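Local coordinates for flagellar basal body protein (Helicobacter pylori, PDB 5NPY) that probably forms part of the bacterial flagellar hook, the curved joint that couples the rotary motor to the filament, at residues L232-N237 with A329-L334; F262-G267 with G272-K277; L285-E288 with L292-N295; P385-S388 with R393-Q396. All coordinates share one frame; numbering follows the deposited sequence.

Contact 1 (L232-N237 with A329-L334)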
loop_
_atom_site.group_PDB
_atom_site.type_symbol
_atom_site.label_atom_id
_atom_site.label_comp_id
_atom_site.label_asym_id
_atom_site.label_seq_id
_atom_site.Cartn_x
_atom_site.Cartn_y
_atom_site.Cartn_z
ATOM N N LEU A 232 17.946 15.934 13.535
ATOM C CA LEU A 232 19.274 15.337 13.584
ATOM C C LEU A 232 19.472 14.592 14.900
ATOM O O LEU A 232 18.686 14.721 15.844
ATOM C CB LEU A 232 20.359 16.402 13.429
ATOM C CG LEU A 232 20.467 17.079 12.058
ATOM C CD1 LEU A 232 21.375 18.261 12.198
ATOM C CD2 LEU A 232 20.999 16.102 11.011
ATOM N N ALA A 233 20.563 13.828 14.962
ATOM C CA ALA A 233 20.999 13.178 16.190
ATOM C C ALA A 233 22.515 13.070 16.142
ATOM O O ALA A 233 23.112 13.069 15.061
ATOM C CB ALA A 233 20.345 11.790 16.366
ATOM N N ASN A 234 23.140 12.958 17.325
ATOM C CA ASN A 234 24.590 12.829 17.384
ATOM C C ASN A 234 25.018 11.365 17.240
ATOM O O ASN A 234 24.211 10.469 16.998
ATOM C CB ASN A 234 25.165 13.448 18.662
ATOM C CG ASN A 234 24.673 12.780 19.949
ATOM O OD1 ASN A 234 24.325 11.597 19.985
ATOM N ND2 ASN A 234 24.664 13.558 21.026
ATOM N N ASP A 235 26.317 11.126 17.422
ATOM C CA ASP A 235 26.921 9.823 17.166
ATOM C C ASP A 235 26.435 8.749 18.135
ATOM O O ASP A 235 26.447 7.559 17.799
ATOM C CB ASP A 235 28.440 9.951 17.250
ATOM C CG ASP A 235 29.140 8.808 16.599
ATOM O OD1 ASP A 235 30.121 8.292 17.186
ATOM O OD2 ASP A 235 28.696 8.432 15.494
ATOM N N ASP A 236 26.029 9.130 19.338
ATOM C CA ASP A 236 25.457 8.186 20.285
ATOM C C ASP A 236 23.933 8.118 20.175
ATOM O O ASP A 236 23.268 7.600 21.088
ATOM C CB ASP A 236 25.907 8.538 21.708
ATOM C CG ASP A 236 27.429 8.732 21.811
ATOM O OD1 ASP A 236 27.871 9.665 22.524
ATOM O OD2 ASP A 236 28.182 7.958 21.168
ATOM N N ASN A 237 23.376 8.630 19.066
ATOM C CA ASN A 237 21.976 8.493 18.658
ATOM C C ASN A 237 21.023 9.341 19.491
ATOM O O ASN A 237 19.807 9.143 19.440
ATOM C CB ASN A 237 21.524 7.029 18.662
ATOM C CG ASN A 237 22.180 6.231 17.549
ATOM O OD1 ASN A 237 23.030 6.751 16.835
ATOM N ND2 ASN A 237 21.785 4.976 17.393
ATOM N N ALA A 329 25.032 22.626 21.532
ATOM C CA ALA A 329 26.456 22.532 21.533
ATOM C C ALA A 329 26.900 21.289 22.268
ATOM O O ALA A 329 27.710 20.563 21.779
ATOM C CB ALA A 329 27.039 23.750 22.168
ATOM N N ASP A 330 26.331 21.042 23.429
ATOM C CA ASP A 330 26.648 19.874 24.217
ATOM C C ASP A 330 26.390 18.634 23.383
ATOM O O ASP A 330 27.198 17.789 23.306
ATOM C CB ASP A 330 25.782 19.761 25.489
ATOM C CG ASP A 330 26.088 20.812 26.560
ATOM O OD1 ASP A 330 27.110 21.482 26.541
ATOM O OD2 ASP A 330 25.263 20.972 27.462
ATOM N N LYS A 331 25.238 18.554 22.762
ATOM C CA LYS A 331 24.839 17.440 21.940
ATOM C C LYS A 331 25.722 17.150 20.762
ATOM O O LYS A 331 25.941 16.041 20.445
ATOM C CB LYS A 331 23.449 17.683 21.430
ATOM C CG LYS A 331 22.371 17.475 22.435
ATOM C CD LYS A 331 22.273 16.046 22.783
ATOM C CE LYS A 331 21.316 15.872 23.920
ATOM N NZ LYS A 331 21.801 14.777 24.761
ATOM N N LEU A 332 26.217 18.184 20.133
ATOM C CA LEU A 332 27.055 18.068 18.996
ATOM C C LEU A 332 28.524 17.984 19.319
ATOM O O LEU A 332 29.301 17.769 18.449
ATOM C CB LEU A 332 26.850 19.278 18.120
ATOM C CG LEU A 332 25.519 19.338 17.423
ATOM C CD1 LEU A 332 25.141 20.735 17.003
ATOM C CD2 LEU A 332 25.447 18.358 16.280
ATOM N N GLY A 333 28.905 18.161 20.564
ATOM C CA GLY A 333 30.298 18.164 20.904
ATOM C C GLY A 333 31.009 19.377 20.339
ATOM O O GLY A 333 32.109 19.289 19.879
ATOM N N LEU A 334 30.361 20.512 20.393
ATOM C CA LEU A 334 30.922 21.714 19.884
ATOM C C LEU A 334 31.165 22.741 20.970
ATOM O O LEU A 334 31.329 23.895 20.692
ATOM C CB LEU A 334 30.003 22.277 18.832
ATOM C CG LEU A 334 30.094 21.696 17.426
ATOM C CD1 LEU A 334 29.110 22.381 16.509
ATOM C CD2 LEU A 334 31.495 21.774 16.855
#
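A Schellman motif closes helix 327-332, and the asparagine that opens a type I beta turn reaches across to the last turn of that helix: Asn234 ND2 donates to the backbone O of Lys331 over 2.9 Å. Carbonyls near a helix C-terminus lack the next turn of amides to pair with, so a side-chain amide N-H is a natural partner. The bond is nearly straight, 160° at the hydrogen, and lies in the carbonyl plane on a lone pair, while the acceptor sits close to the plane of the asparagine amide. Asn234 CG stands between its own backbone N and carbonyl carbon (chi1 62°), a rotamer that aims the amide at the helix. The two polar atoms of the Asn234 amide are used separately: ND2 also serves Glu238 OE1, and OD1 takes a weak bond from Asp236 N inside the turn, which the backbone bond Asn237 N to Asn234 O closes. In the Schellman motif Gly333 takes a positive phi of 68°, which a residue without a side chain adopts easily, and Leu334 N reaches back to Ala329 O. The aliphatic part of Lys331 flanks the amide, with CD 3.9 Å from Asn234 ND2.

Contact 2 (F262-G267 with G272-K277); sequences FVFTYG and GENQFK
Two groups grip the phenol oxygen of Tyr266: Lys277 NZ donates to OH over 3.2 Å, and Asp228 OD2 hydrogen-bonds to it. Asp228 also forms a salt bridge with Lys277 through OD1, so acid, lysine and phenol make a closed polar cluster, in which Lys277 NZ additionally reaches Ser382 O. A long lysine suits this place because its chain runs past the tyrosine ring before the ammonium group meets the hydroxyl.

The two segments pair as parallel strands. Thr265 N bonds to Asn274 O, Phe276 N to Thr265 O, and Gly267 N to Phe276 O, the last at 2.8 Å. Asn274 extends the pairing with its side chain, ND2 donating to Val263 O at 3.2 Å; that donor stands above the carbonyl plane, although the acceptor lies in the asparagine's amide plane. A water adds a further link, donating to Glu273 O and, weakly, to Val263 O.

A chi1 of 64° swings the Phe276 ring over the backbone of Thr265 and Tyr266. Tyr266 CA lies over one face in a CH-pi contact, 4.2 Å from the Phe276 centroid, and Phe264 CB comes within 3.7 Å of Phe276 CE1. Phe264 CD1 also packs on Asn274 CB, ring and amide planes almost perpendicular. Strand 275-276 forms one edge of a mixed five-stranded sheet; its neighbour 260-266 is followed in the sheet by strand 247-252, and helix 279-289 packs on Phe264 through Leu285 and on Phe276 through Asp281.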
loop_
_atom_site.group_PDB
_atom_site.type_symbol
_atom_site.label_atom_id
_atom_site.label_comp_id
_atom_site.label_asym_id
_atom_site.label_seq_id
_atom_site.Cartn_x
_atom_site.Cartn_y
_atom_site.Cartn_z
ATOM N N PHE A 262 26.792 36.793 22.545
ATOM C CA PHE A 262 25.660 36.705 21.627
ATOM C C PHE A 262 24.779 35.529 22.025
ATOM O O PHE A 262 25.270 34.490 22.464
ATOM C CB PHE A 262 26.081 36.475 20.169
ATOM C CG PHE A 262 27.044 37.481 19.635
ATOM C CD1 PHE A 262 26.588 38.595 18.951
ATOM C CD2 PHE A 262 28.407 37.300 19.788
ATOM C CE1 PHE A 262 27.470 39.518 18.449
ATOM C CE2 PHE A 262 29.293 38.217 19.289
ATOM C CZ PHE A 262 28.826 39.333 18.622
ATOM N N VAL A 263 23.476 35.680 21.835
ATOM C CA VAL A 263 22.533 34.590 22.042
ATOM C C VAL A 263 21.800 34.321 20.735
ATOM O O VAL A 263 21.174 35.223 20.166
ATOM C CB VAL A 263 21.539 34.890 23.171
ATOM C CG1 VAL A 263 20.535 33.751 23.288
ATOM C CG2 VAL A 263 22.283 35.074 24.486
ATOM N N PHE A 264 21.893 33.084 20.261
ATOM C CA PHE A 264 21.065 32.566 19.190
ATOM C C PHE A 264 20.036 31.622 19.803
ATOM O O PHE A 264 20.305 30.965 20.815
ATOM C CB PHE A 264 21.903 31.817 18.152
ATOM C CG PHE A 264 23.075 32.591 17.623
ATOM C CD1 PHE A 264 23.133 33.972 17.723
ATOM C CD2 PHE A 264 24.113 31.930 16.997
ATOM C CE1 PHE A 264 24.210 34.681 17.219
ATOM C CE2 PHE A 264 25.205 32.634 16.477
ATOM C CZ PHE A 264 25.251 34.013 16.584
ATOM N N THR A 265 18.853 31.560 19.190
ATOM C CA THR A 265 17.731 30.794 19.721
ATOM C C THR A 265 17.080 29.973 18.616
ATOM O O THR A 265 16.759 30.507 17.551
ATOM C CB THR A 265 16.674 31.713 20.354
ATOM O OG1 THR A 265 17.231 32.412 21.476
ATOM C CG2 THR A 265 15.453 30.919 20.786
ATOM N N TYR A 266 16.847 28.691 18.884
ATOM C CA TYR A 266 16.180 27.846 17.909
ATOM C C TYR A 266 14.711 28.218 17.803
ATOM O O TYR A 266 14.016 28.355 18.818
ATOM C CB TYR A 266 16.325 26.366 18.268
ATOM C CG TYR A 266 15.624 25.449 17.290
ATOM C CD1 TYR A 266 14.323 24.994 17.533
ATOM C CD2 TYR A 266 16.254 25.046 16.104
ATOM C CE1 TYR A 266 13.665 24.163 16.622
ATOM C CE2 TYR A 266 15.605 24.201 15.192
ATOM C CZ TYR A 266 14.319 23.761 15.464
ATOM O OH TYR A 266 13.673 22.941 14.581
ATOM N N GLY A 267 14.242 28.343 16.570
ATOM C CA GLY A 267 12.858 28.676 16.299
ATOM C C GLY A 267 12.711 29.238 14.898
ATOM O O GLY A 267 13.673 29.338 14.137
ATOM N N GLY A 272 11.330 36.818 16.211
ATOM C CA GLY A 272 12.279 37.043 17.287
ATOM C C GLY A 272 13.638 37.553 16.822
ATOM O O GLY A 272 13.825 38.043 15.698
ATOM N N GLU A 273 14.605 37.410 17.725
ATOM C CA GLU A 273 15.959 37.908 17.534
ATOM C C GLU A 273 16.943 36.744 17.483
ATOM O O GLU A 273 16.938 35.869 18.368
ATOM C CB GLU A 273 16.333 38.874 18.661
ATOM C CG GLU A 273 17.704 39.510 18.525
ATOM C CD GLU A 273 18.124 40.240 19.786
ATOM O OE1 GLU A 273 17.371 40.174 20.783
ATOM O OE2 GLU A 273 19.206 40.869 19.783
ATOM N N ASN A 274 17.793 36.751 16.447
ATOM C CA ASN A 274 18.843 35.748 16.253
ATOM C C ASN A 274 18.280 34.333 16.291
ATOM O O ASN A 274 18.874 33.431 16.877
ATOM C CB ASN A 274 19.970 35.915 17.286
ATOM C CG ASN A 274 20.722 37.218 17.109
ATOM O OD1 ASN A 274 20.627 37.848 16.056
ATOM N ND2 ASN A 274 21.464 37.638 18.135
ATOM N N GLN A 275 17.116 34.133 15.677
ATOM C CA GLN A 275 16.514 32.809 15.632
ATOM C C GLN A 275 17.020 32.037 14.418
ATOM O O GLN A 275 17.333 32.610 13.379
ATOM C CB GLN A 275 14.986 32.897 15.622
ATOM C CG GLN A 275 14.437 33.538 16.895
ATOM C CD GLN A 275 13.093 32.981 17.356
ATOM O OE1 GLN A 275 12.385 32.299 16.610
ATOM N NE2 GLN A 275 12.734 33.285 18.597
ATOM N N PHE A 276 17.145 30.731 14.581
ATOM C CA PHE A 276 17.603 29.854 13.513
ATOM C C PHE A 276 16.859 28.543 13.630
ATOM O O PHE A 276 16.373 28.175 14.710
ATOM C CB PHE A 276 19.109 29.558 13.563
ATOM C CG PHE A 276 19.541 28.792 14.805
ATOM C CD1 PHE A 276 19.659 29.453 16.045
ATOM C CD2 PHE A 276 19.842 27.424 14.740
ATOM C CE1 PHE A 276 20.056 28.764 17.206
ATOM C CE2 PHE A 276 20.252 26.721 15.906
ATOM C CZ PHE A 276 20.353 27.397 17.146
ATOM N N LYS A 277 16.786 27.849 12.503
ATOM C CA LYS A 277 16.101 26.575 12.428
ATOM C C LYS A 277 16.974 25.564 11.686
ATOM O O LYS A 277 17.185 24.446 12.179
ATOM C CB LYS A 277 14.768 26.736 11.719
ATOM C CG LYS A 277 13.968 25.448 11.659
ATOM C CD LYS A 277 12.530 25.748 11.555
ATOM C CE LYS A 277 11.751 24.476 11.235
ATOM N NZ LYS A 277 11.384 23.699 12.445
HETATM O O HOH W 1 18.341 34.361 20.319
#

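Contact 3 (L285-E288 with L292-N295)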
loop_
_atom_site.group_PDB
_atom_site.type_symbol
_atom_site.label_atom_id
_atom_site.label_comp_id
_atom_site.label_asym_id
_atom_site.label_seq_id
_atom_site.Cartn_x
_atom_site.Cartn_y
_atom_site.Cartn_z
ATOM N N LEU A 285 23.949 33.081 10.585
ATOM C CA LEU A 285 23.941 33.833 11.835
ATOM C C LEU A 285 25.327 33.843 12.471
ATOM O O LEU A 285 25.820 34.899 12.882
ATOM C CB LEU A 285 22.895 33.229 12.770
ATOM C CG LEU A 285 22.467 33.941 14.040
ATOM C CD1 LEU A 285 21.955 35.358 13.734
ATOM C CD2 LEU A 285 21.391 33.083 14.725
ATOM N N LEU A 286 25.989 32.683 12.505
ATOM C CA LEU A 286 27.348 32.601 13.037
ATOM C C LEU A 286 28.354 33.405 12.215
ATOM O O LEU A 286 29.318 33.934 12.773
ATOM C CB LEU A 286 27.785 31.146 13.099
ATOM C CG LEU A 286 29.181 30.878 13.632
ATOM C CD1 LEU A 286 29.237 31.149 15.129
ATOM C CD2 LEU A 286 29.549 29.440 13.308
ATOM N N LYS A 287 28.171 33.494 10.895
ATOM C CA LYS A 287 29.143 34.220 10.080
ATOM C C LYS A 287 29.033 35.722 10.289
ATOM O O LYS A 287 30.050 36.415 10.359
ATOM C CB LYS A 287 28.966 33.888 8.599
ATOM C CG LYS A 287 29.979 34.590 7.684
ATOM C CD LYS A 287 31.432 34.175 8.005
ATOM C CE LYS A 287 32.393 34.588 6.878
ATOM N NZ LYS A 287 33.826 34.270 7.151
ATOM N N GLU A 288 27.808 36.245 10.381
ATOM C CA GLU A 288 27.604 37.680 10.547
ATOM C C GLU A 288 28.065 38.170 11.924
ATOM O O GLU A 288 28.775 39.178 12.027
ATOM C CB GLU A 288 26.131 38.006 10.306
ATOM C CG GLU A 288 25.712 37.670 8.890
ATOM C CD GLU A 288 24.236 37.887 8.633
ATOM O OE1 GLU A 288 23.456 37.846 9.608
ATOM O OE2 GLU A 288 23.866 38.095 7.452
ATOM N N LEU A 292 33.287 33.418 12.141
ATOM C CA LEU A 292 33.574 32.003 11.990
ATOM C C LEU A 292 32.667 31.346 10.955
ATOM O O LEU A 292 31.522 31.763 10.732
ATOM C CB LEU A 292 33.433 31.293 13.337
ATOM C CG LEU A 292 34.068 32.041 14.513
ATOM C CD1 LEU A 292 33.889 31.273 15.806
ATOM C CD2 LEU A 292 35.537 32.306 14.249
ATOM N N ASP A 293 33.207 30.307 10.317
ATOM C CA ASP A 293 32.491 29.515 9.330
ATOM C C ASP A 293 31.969 28.238 9.970
ATOM O O ASP A 293 32.705 27.556 10.691
ATOM C CB ASP A 293 33.399 29.151 8.156
ATOM C CG ASP A 293 33.605 30.296 7.199
ATOM O OD1 ASP A 293 34.675 30.326 6.566
ATOM O OD2 ASP A 293 32.703 31.159 7.076
ATOM N N LEU A 294 30.706 27.914 9.695
ATOM C CA LEU A 294 30.124 26.617 10.030
ATOM C C LEU A 294 30.088 25.750 8.769
ATOM O O LEU A 294 29.283 26.001 7.860
ATOM C CB LEU A 294 28.723 26.785 10.604
ATOM C CG LEU A 294 28.121 25.428 10.931
ATOM C CD1 LEU A 294 28.971 24.771 12.025
ATOM C CD2 LEU A 294 26.664 25.561 11.326
ATOM N N ASN A 295 30.949 24.728 8.722
ATOM C CA ASN A 295 31.155 23.911 7.532
ATOM C C ASN A 295 30.733 22.462 7.767
ATOM O O ASN A 295 30.822 21.942 8.884
ATOM C CB ASN A 295 32.634 23.923 7.103
ATOM C CG ASN A 295 33.116 25.304 6.662
ATOM O OD1 ASN A 295 34.192 25.751 7.062
ATOM N ND2 ASN A 295 32.314 25.984 5.834
#
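Lys287 and Asp293 lie side by side and point the same way, whereas Leu286 and Leu294 cross at about a right angle. In the first pair, Lys287 NZ meets Asp293 OD2 at 3.3 Å, a salt bridge whose hydrogen bond is weak. The lysine bends at chi2 (62°), bringing its methylenes along the aspartate, and Lys287 CD also comes within 3.4 Å of Asp293 OD2. NZ has a second weak partner in Gly291 O, so the ammonium group is held loosely at the solvent side; the length of the lysine lets NZ reach past the backbone to the carboxylate.

The leucines turn inward. Leu286 has CG anti to its backbone N (chi1 180°), which extends the side chain from the helix toward the strand; its CD2 touches Leu294 CB at 3.9 Å, and its CG packs on Leu292 CB at 4.3 Å. Leu292 reaches on to Ile312, Ile320 and Phe322, joining this layer to strands 308-313 and 320-325. Between the two pairs, Lys287 CA makes a CA-H...O contact with Leu292 O at 3.5 Å. Thr290 OG1 ties the intervening turn to both Leu286 O and Leu292 N. This is a short alpha-to-beta connection: after helix 279-289 the chain turns and the start of strand 293-298 packs back against the helix, with leucines inside and a charged pair toward solvent.

Contact 4 (P385-S388 with R393-Q396)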
loop_
_atom_site.group_PDB
_atom_site.type_symbol
_atom_site.label_atom_id
_atom_site.label_comp_id
_atom_site.label_asym_id
_atom_site.label_seq_id
_atom_site.Cartn_x
_atom_site.Cartn_y
_atom_site.Cartn_z
ATOM N N PRO A 385 6.412 23.015 17.907
ATOM C CA PRO A 385 5.091 23.438 18.397
ATOM C C PRO A 385 4.948 24.939 18.552
ATOM O O PRO A 385 3.819 25.420 18.532
ATOM C CB PRO A 385 4.969 22.716 19.748
ATOM C CG PRO A 385 6.381 22.476 20.176
ATOM C CD PRO A 385 7.077 22.125 18.873
ATOM N N THR A 386 6.036 25.699 18.684
ATOM C CA THR A 386 5.887 27.145 18.825
ATOM C C THR A 386 5.752 27.880 17.494
ATOM O O THR A 386 5.685 29.113 17.497
ATOM C CB THR A 386 7.058 27.742 19.595
ATOM O OG1 THR A 386 8.277 27.475 18.890
ATOM C CG2 THR A 386 7.128 27.172 21.035
ATOM N N SER A 387 5.712 27.167 16.373
ATOM C CA SER A 387 5.528 27.775 15.062
ATOM C C SER A 387 4.057 28.118 14.815
ATOM O O SER A 387 3.154 27.406 15.254
ATOM C CB SER A 387 6.003 26.816 13.981
ATOM O OG SER A 387 5.134 25.696 13.965
ATOM N N SER A 388 3.824 29.208 14.087
ATOM C CA SER A 388 2.481 29.645 13.711
ATOM C C SER A 388 2.136 29.202 12.290
ATOM O O SER A 388 2.991 28.719 11.546
ATOM C CB SER A 388 2.373 31.159 13.829
ATOM O OG SER A 388 3.352 31.784 13.018
ATOM N N ARG A 393 8.315 26.674 7.434
ATOM C CA ARG A 393 8.711 25.285 7.618
ATOM C C ARG A 393 7.983 24.748 8.839
ATOM O O ARG A 393 8.590 24.139 9.731
ATOM C CB ARG A 393 10.228 25.169 7.758
ATOM C CG ARG A 393 11.020 25.758 6.565
ATOM C CD ARG A 393 12.503 25.736 6.887
ATOM N NE ARG A 393 12.939 24.366 7.169
ATOM C CZ ARG A 393 13.788 23.643 6.437
ATOM N NH1 ARG A 393 14.392 24.138 5.363
ATOM N NH2 ARG A 393 14.076 22.415 6.840
ATOM N N LYS A 394 6.671 25.001 8.883
ATOM C CA LYS A 394 5.852 24.480 9.966
ATOM C C LYS A 394 5.728 22.957 9.906
ATOM O O LYS A 394 5.802 22.274 10.944
ATOM C CB LYS A 394 4.464 25.120 9.921
ATOM C CG LYS A 394 3.705 25.019 11.230
ATOM C CD LYS A 394 2.395 24.327 11.033
ATOM C CE LYS A 394 1.568 25.014 9.956
ATOM N NZ LYS A 394 0.625 24.034 9.382
ATOM N N ASN A 395 5.448 22.409 8.723
ATOM C CA ASN A 395 5.151 20.985 8.611
ATOM C C ASN A 395 6.402 20.123 8.710
ATOM O O ASN A 395 7.450 20.444 8.132
ATOM C CB ASN A 395 4.454 20.687 7.290
ATOM C CG ASN A 395 3.101 21.247 7.245
ATOM O OD1 ASN A 395 2.583 21.657 8.276
ATOM N ND2 ASN A 395 2.499 21.297 6.050
ATOM N N GLN A 396 6.275 19.001 9.418
ATOM C CA GLN A 396 7.330 17.999 9.397
ATOM C C GLN A 396 7.432 17.419 7.997
ATOM O O GLN A 396 6.417 17.162 7.341
ATOM C CB GLN A 396 7.053 16.892 10.404
ATOM C CG GLN A 396 7.729 15.586 10.062
ATOM C CD GLN A 396 7.958 14.745 11.275
ATOM O OE1 GLN A 396 8.308 15.263 12.342
ATOM N NE2 GLN A 396 7.761 13.428 11.134
#
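A chi1 of 67° turns the hydroxyl of Ser387 toward the facing arm, while Lys394 places CG anti to its own N (chi1 -161°); together these torsions bring the serine oxygen up to the lysine chain. Ser387 OG lies 3.2 Å from Lys394 CG, a contact with a methylene and not with the charged end. Lys394 CG also meets the backbone O of Ser388, at 3.8 Å. Further bends at chi2 (-123°) and chi3 then lead the lysine away from the serines, so that Lys394 NZ donates to Asn395 OD1 over 3.3 Å and bonds to Ser425 OG as well.

A small serine suits position 387, since its short side chain can approach the lysine closely and still find a polar partner nearby, Ser387 OG being hydrogen-bonded to Asp384 O. Ser388 contributes its carbonyl, while its side chain turns to Lys271 NZ and Thr390 OG1. Both segments belong to the connection between strands 370-381 and 396-406, which pair antiparallel, so the contact draws together two arms of one long surface loop. Next to Lys394, Arg393 lines the pocket of the bound tris-hydroxymethyl-methyl-ammonium, its guanidinium group fixed by Asn381 OD1 and Asn226 O.

No hydrogen bond or salt bridge joins the two segments directly. The loop arms therefore meet by van der Waals contact alone, each with polar partners of its own.

Contacts 2 and 3 are the buried ones, contact 1 is partly buried, and contact 4 lies at the surface. Contacts 2 and 3 share the helix 279-289 layer: Leu285 CD2 packs 3.4 Å from Phe264 CG, so strand pairing and helix packing meet in one apolar zone. Both are nested in the chain between the segments of contact 1, which joins a turn to a helix end. Contact 4 follows later in sequence yet touches contact 2, where Lys277 CE reaches Arg393 O. Backbone pairing thus dominates contact 2, leucine packing with a weak salt bridge beside it contact 3, one hydrogen bond from a side-chain amide contact 1, and a methylene touch contact 4.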